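Local coordinates for protein inactive poly [ADP-ribose] polymerase RCD1 (Arabidopsis thaliana, PDB 5NGO) that is bound by the downy mildew effector HaRxL106 in the suppression of plant immunity, and carries a PARP domain classed as catalytically inactive, at residues A87-H99 with E134-G146. Sequence-based numbering, arbitrary orientation.
Sequences AFIRKSIYGVGIH and ELLRGDKAQFFSG
Val96 N donates to Gln142 O over 2.8 Å, the only hydrogen bond between segments 87-99 and 134-146 and nearly straight at 163°. The acceptor residue is itself held from behind. Gln142 NE2 sends one N-H to Phe144 O at 2.8 Å. The other goes to Glu134 OE1 at 3.2 Å, both close to the amide plane, while Glu134 OE2 accepts from Gly146 N, so that the second loop is tied back to the strand 134-135 from which it leaves. Gly95 CA lies 3.2 Å from Gln142 O, at backbone angles (phi 125°) that call for glycine, against the type I turn Asp139-Gln142, which is reinforced by an Asx turn from Asp139 OD1 to Ala141 N.

Residues 90-97 illustrate a hairpin-like loop, Ser92 N bonding to Gly95 O and Arg90 N to Gly97 O, before the chain turns a corner at Gly97 into strand 98-102. Its return resembles the Tyr-Gly-x-Gly-Ile run of PARP catalytic domains; His99 probably stands where active relatives have a tyrosine. Ser92 OG is gripped twice at the bend, by Tyr94 N in an ST turn and by His99 NE2 at 2.7 Å.

Elsewhere in the contact, Leu136 reaches toward the 87-99 loop, its CB 3.6 Å from Tyr94 CD1 and its CD2 against Tyr94 CB, while Leu136 O approaches the ring edge in plane. Ile164 of strand 162-165 touches both side chains. Among the exposed side chains, Lys91 and Lys140 cross at about a right angle, Lys91 NZ lying 3.4 Å from Lys140 CE; a bend at its last torsion (chi4 -80°) turns Lys91 NZ toward the Lys140 chain. The two ammonium groups, Lys91 NZ and Lys140 NZ, are 4.7 Å apart and probably repel one another mildly.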
loop_
_atom_site.group_PDB
_atom_site.type_symbol
_atom_site.label_atom_id
_atom_site.label_comp_id
_atom_site.label_asym_id
_atom_site.label_seq_id
_atom_site.Cartn_x
_atom_site.Cartn_y
_atom_site.Cartn_z
ATOM N N ALA A 87 7.429 -3.172 11.592
ATOM C CA ALA A 87 8.088 -3.749 10.406
ATOM C C ALA A 87 7.509 -3.251 9.067
ATOM O O ALA A 87 8.184 -3.412 8.046
ATOM C CB ALA A 87 8.071 -5.274 10.443
ATOM N N PHE A 88 6.287 -2.671 9.065
ATOM C CA PHE A 88 5.834 -1.815 7.953
ATOM C C PHE A 88 5.641 -0.356 8.378
ATOM O O PHE A 88 5.345 0.470 7.532
ATOM C CB PHE A 88 4.515 -2.314 7.352
ATOM C CG PHE A 88 4.639 -3.511 6.450
ATOM C CD1 PHE A 88 5.091 -3.407 5.141
ATOM C CD2 PHE A 88 4.288 -4.781 6.923
ATOM C CE1 PHE A 88 5.191 -4.531 4.322
ATOM C CE2 PHE A 88 4.359 -5.908 6.105
ATOM C CZ PHE A 88 4.815 -5.776 4.802
ATOM N N ILE A 89 5.821 -0.047 9.654
ATOM C CA ILE A 89 5.616 1.298 10.174
ATOM C C ILE A 89 6.896 2.078 9.892
ATOM O O ILE A 89 8.002 1.579 10.192
ATOM C CB ILE A 89 5.314 1.336 11.711
ATOM C CG1 ILE A 89 4.338 0.248 12.160
ATOM C CG2 ILE A 89 4.923 2.738 12.129
ATOM C CD1 ILE A 89 3.123 0.156 11.296
ATOM N N ARG A 90 6.745 3.270 9.322
ATOM C CA ARG A 90 7.886 4.143 9.085
ATOM C C ARG A 90 7.644 5.569 9.565
ATOM O O ARG A 90 6.540 6.081 9.556
ATOM C CB ARG A 90 8.422 4.108 7.618
ATOM C CG ARG A 90 7.652 4.806 6.548
ATOM C CD ARG A 90 8.393 4.592 5.221
ATOM N NE ARG A 90 8.646 5.839 4.471
ATOM C CZ ARG A 90 9.086 5.918 3.209
ATOM N NH1 ARG A 90 9.351 4.820 2.490
ATOM N NH2 ARG A 90 9.261 7.120 2.654
ATOM N N LYS A 91 8.739 6.231 9.940
ATOM C CA LYS A 91 8.752 7.650 10.232
ATOM C C LYS A 91 9.280 8.410 9.016
ATOM O O LYS A 91 10.401 8.184 8.610
ATOM C CB LYS A 91 9.656 7.904 11.436
ATOM C CG LYS A 91 9.661 9.339 11.949
ATOM C CD LYS A 91 10.201 9.439 13.376
ATOM C CE LYS A 91 10.541 10.873 13.748
ATOM N NZ LYS A 91 11.864 11.288 13.195
ATOM N N SER A 92 8.486 9.314 8.443
ATOM C CA SER A 92 8.927 10.166 7.307
ATOM C C SER A 92 8.812 11.643 7.684
ATOM O O SER A 92 8.618 11.975 8.850
ATOM C CB SER A 92 8.110 9.889 6.030
ATOM O OG SER A 92 6.879 10.598 6.014
ATOM N N ILE A 93 8.904 12.516 6.683
ATOM C CA ILE A 93 8.679 13.947 6.855
ATOM C C ILE A 93 7.199 14.254 7.075
ATOM O O ILE A 93 6.864 15.262 7.668
ATOM C CB ILE A 93 9.209 14.772 5.644
ATOM C CG1 ILE A 93 8.726 14.233 4.293
ATOM C CG2 ILE A 93 10.738 14.841 5.658
ATOM C CD1 ILE A 93 8.607 15.321 3.237
ATOM N N TYR A 94 6.328 13.383 6.574
ATOM C CA TYR A 94 4.875 13.539 6.696
ATOM C C TYR A 94 4.251 12.994 7.978
ATOM O O TYR A 94 3.063 13.208 8.214
ATOM C CB TYR A 94 4.201 12.851 5.518
ATOM C CG TYR A 94 4.455 13.541 4.231
ATOM C CD1 TYR A 94 3.804 14.734 3.944
ATOM C CD2 TYR A 94 5.333 13.011 3.280
ATOM C CE1 TYR A 94 4.026 15.402 2.759
ATOM C CE2 TYR A 94 5.555 13.665 2.075
ATOM C CZ TYR A 94 4.897 14.863 1.825
ATOM O OH TYR A 94 5.086 15.545 0.649
ATOM N N GLY A 95 5.029 12.265 8.776
ATOM C CA GLY A 95 4.535 11.649 10.018
ATOM C C GLY A 95 4.766 10.151 10.083
ATOM O O GLY A 95 5.496 9.585 9.263
ATOM N N VAL A 96 4.123 9.510 11.060
ATOM C CA VAL A 96 4.313 8.087 11.336
ATOM C C VAL A 96 3.034 7.319 11.025
ATOM O O VAL A 96 1.950 7.648 11.497
ATOM C CB VAL A 96 4.725 7.835 12.807
ATOM C CG1 VAL A 96 5.336 6.449 12.968
ATOM C CG2 VAL A 96 5.675 8.930 13.309
ATOM N N GLY A 97 3.174 6.288 10.210
ATOM C CA GLY A 97 2.066 5.394 9.851
ATOM C C GLY A 97 2.587 4.312 8.923
ATOM O O GLY A 97 3.789 3.979 8.950
ATOM N N ILE A 98 1.721 3.777 8.060
ATOM C CA ILE A 98 2.185 2.961 6.931
ATOM C C ILE A 98 2.243 3.876 5.716
ATOM O O ILE A 98 1.267 4.558 5.402
ATOM C CB ILE A 98 1.303 1.701 6.689
ATOM C CG1 ILE A 98 1.433 0.702 7.844
ATOM C CG2 ILE A 98 1.650 0.971 5.384
ATOM C CD1 ILE A 98 0.693 1.117 9.081
ATOM N N HIS A 99 3.400 3.902 5.045
ATOM C CA HIS A 99 3.619 4.721 3.846
ATOM C C HIS A 99 3.449 3.836 2.623
ATOM O O HIS A 99 4.122 2.789 2.497
ATOM C CB HIS A 99 5.026 5.309 3.858
ATOM C CG HIS A 99 5.213 6.377 4.891
ATOM N ND1 HIS A 99 4.887 6.196 6.216
ATOM C CD2 HIS A 99 5.713 7.633 4.798
ATOM C CE1 HIS A 99 5.167 7.287 6.898
ATOM N NE2 HIS A 99 5.661 8.181 6.059
ATOM N N GLU A 134 -6.668 13.868 3.779
ATOM C CA GLU A 134 -6.004 15.053 4.314
ATOM C C GLU A 134 -4.756 15.345 3.473
ATOM O O GLU A 134 -3.893 14.485 3.300
ATOM C CB GLU A 134 -5.585 14.805 5.761
ATOM C CG GLU A 134 -5.035 16.016 6.479
ATOM C CD GLU A 134 -4.622 15.747 7.922
ATOM O OE1 GLU A 134 -3.851 16.561 8.475
ATOM O OE2 GLU A 134 -5.029 14.719 8.510
ATOM N N LEU A 135 -4.666 16.571 2.956
ATOM C CA LEU A 135 -3.432 17.075 2.349
ATOM C C LEU A 135 -2.451 17.331 3.491
ATOM O O LEU A 135 -2.761 18.147 4.371
ATOM C CB LEU A 135 -3.696 18.363 1.555
ATOM C CG LEU A 135 -2.561 19.090 0.794
ATOM C CD1 LEU A 135 -1.581 18.102 0.154
ATOM C CD2 LEU A 135 -3.109 20.127 -0.201
ATOM N N LEU A 136 -1.326 16.626 3.507
ATOM C CA LEU A 136 -0.396 16.711 4.623
ATOM C C LEU A 136 0.560 17.898 4.543
ATOM O O LEU A 136 1.250 18.099 3.537
ATOM C CB LEU A 136 0.414 15.420 4.768
ATOM C CG LEU A 136 -0.084 14.242 5.626
ATOM C CD1 LEU A 136 -1.583 14.175 5.860
ATOM C CD2 LEU A 136 0.414 12.907 5.095
ATOM N N ARG A 137 0.622 18.601 5.665
ATOM C CA ARG A 137 1.339 19.867 5.793
ATOM C C ARG A 137 2.804 19.691 6.227
ATOM O O ARG A 137 3.487 20.691 6.477
ATOM C CB ARG A 137 0.629 20.797 6.796
ATOM C CG ARG A 137 -0.881 20.994 6.625
ATOM C CD ARG A 137 -1.334 22.234 5.846
ATOM N NE ARG A 137 -0.723 23.467 6.359
ATOM C CZ ARG A 137 -0.299 24.508 5.631
ATOM N NH1 ARG A 137 -0.382 24.526 4.296
ATOM N NH2 ARG A 137 0.236 25.566 6.254
ATOM N N GLY A 138 3.307 18.461 6.345
ATOM C CA GLY A 138 4.727 18.236 6.640
ATOM C C GLY A 138 5.136 18.162 8.102
ATOM O O GLY A 138 6.302 18.319 8.435
ATOM N N ASP A 139 4.162 17.885 8.969
ATOM C CA ASP A 139 4.352 17.708 10.412
ATOM C C ASP A 139 5.037 16.350 10.682
ATOM O O ASP A 139 4.427 15.290 10.519
ATOM C CB ASP A 139 2.976 17.806 11.094
ATOM C CG ASP A 139 3.045 17.963 12.605
ATOM O OD1 ASP A 139 3.955 17.397 13.265
ATOM O OD2 ASP A 139 2.120 18.614 13.123
ATOM N N LYS A 140 6.305 16.405 11.087
ATOM C CA LYS A 140 7.108 15.211 11.456
ATOM C C LYS A 140 6.516 14.370 12.602
ATOM O O LYS A 140 6.711 13.148 12.660
ATOM C CB LYS A 140 8.539 15.656 11.816
ATOM C CG LYS A 140 9.536 14.529 12.084
ATOM C CD LYS A 140 10.945 14.838 11.515
ATOM C CE LYS A 140 11.569 13.667 10.751
ATOM N NZ LYS A 140 12.267 14.075 9.490
ATOM N N ALA A 141 5.801 15.039 13.506
ATOM C CA ALA A 141 5.221 14.404 14.697
ATOM C C ALA A 141 3.770 13.920 14.540
ATOM O O ALA A 141 3.175 13.508 15.534
ATOM C CB ALA A 141 5.314 15.367 15.878
ATOM N N GLN A 142 3.188 13.973 13.339
ATOM C CA GLN A 142 1.784 13.562 13.173
ATOM C C GLN A 142 1.724 12.035 13.130
ATOM O O GLN A 142 2.491 11.399 12.411
ATOM C CB GLN A 142 1.145 14.170 11.913
ATOM C CG GLN A 142 -0.371 14.026 11.850
ATOM C CD GLN A 142 -1.030 14.802 10.715
ATOM O OE1 GLN A 142 -0.369 15.522 9.982
ATOM N NE2 GLN A 142 -2.350 14.664 10.578
ATOM N N PHE A 143 0.852 11.457 13.952
ATOM C CA PHE A 143 0.585 10.008 13.950
ATOM C C PHE A 143 -0.912 9.680 13.843
ATOM O O PHE A 143 -1.290 8.507 13.862
ATOM C CB PHE A 143 1.238 9.322 15.167
ATOM C CG PHE A 143 0.762 9.834 16.507
ATOM C CD1 PHE A 143 1.260 11.028 17.030
ATOM C CD2 PHE A 143 -0.143 9.098 17.270
ATOM C CE1 PHE A 143 0.834 11.505 18.264
ATOM C CE2 PHE A 143 -0.560 9.557 18.516
ATOM C CZ PHE A 143 -0.071 10.765 19.015
ATOM N N PHE A 144 -1.745 10.706 13.676
ATOM C CA PHE A 144 -3.156 10.515 13.443
ATOM C C PHE A 144 -3.766 11.660 12.632
ATOM O O PHE A 144 -3.135 12.676 12.383
ATOM C CB PHE A 144 -3.910 10.266 14.760
ATOM C CG PHE A 144 -3.925 11.439 15.713
ATOM C CD1 PHE A 144 -2.917 11.586 16.664
ATOM C CD2 PHE A 144 -4.951 12.392 15.670
ATOM C CE1 PHE A 144 -2.931 12.660 17.570
ATOM C CE2 PHE A 144 -4.959 13.467 16.567
ATOM C CZ PHE A 144 -3.952 13.601 17.512
ATOM N N SER A 145 -4.999 11.446 12.193
ATOM C CA SER A 145 -5.767 12.412 11.434
ATOM C C SER A 145 -5.696 13.818 12.032
ATOM O O SER A 145 -5.973 14.011 13.208
ATOM C CB SER A 145 -7.226 11.967 11.396
ATOM O OG SER A 145 -7.974 12.800 10.540
ATOM N N GLY A 146 -5.330 14.790 11.207
ATOM C CA GLY A 146 -5.387 16.203 11.576
ATOM C C GLY A 146 -6.756 16.730 11.999
ATOM O O GLY A 146 -6.832 17.775 12.635
#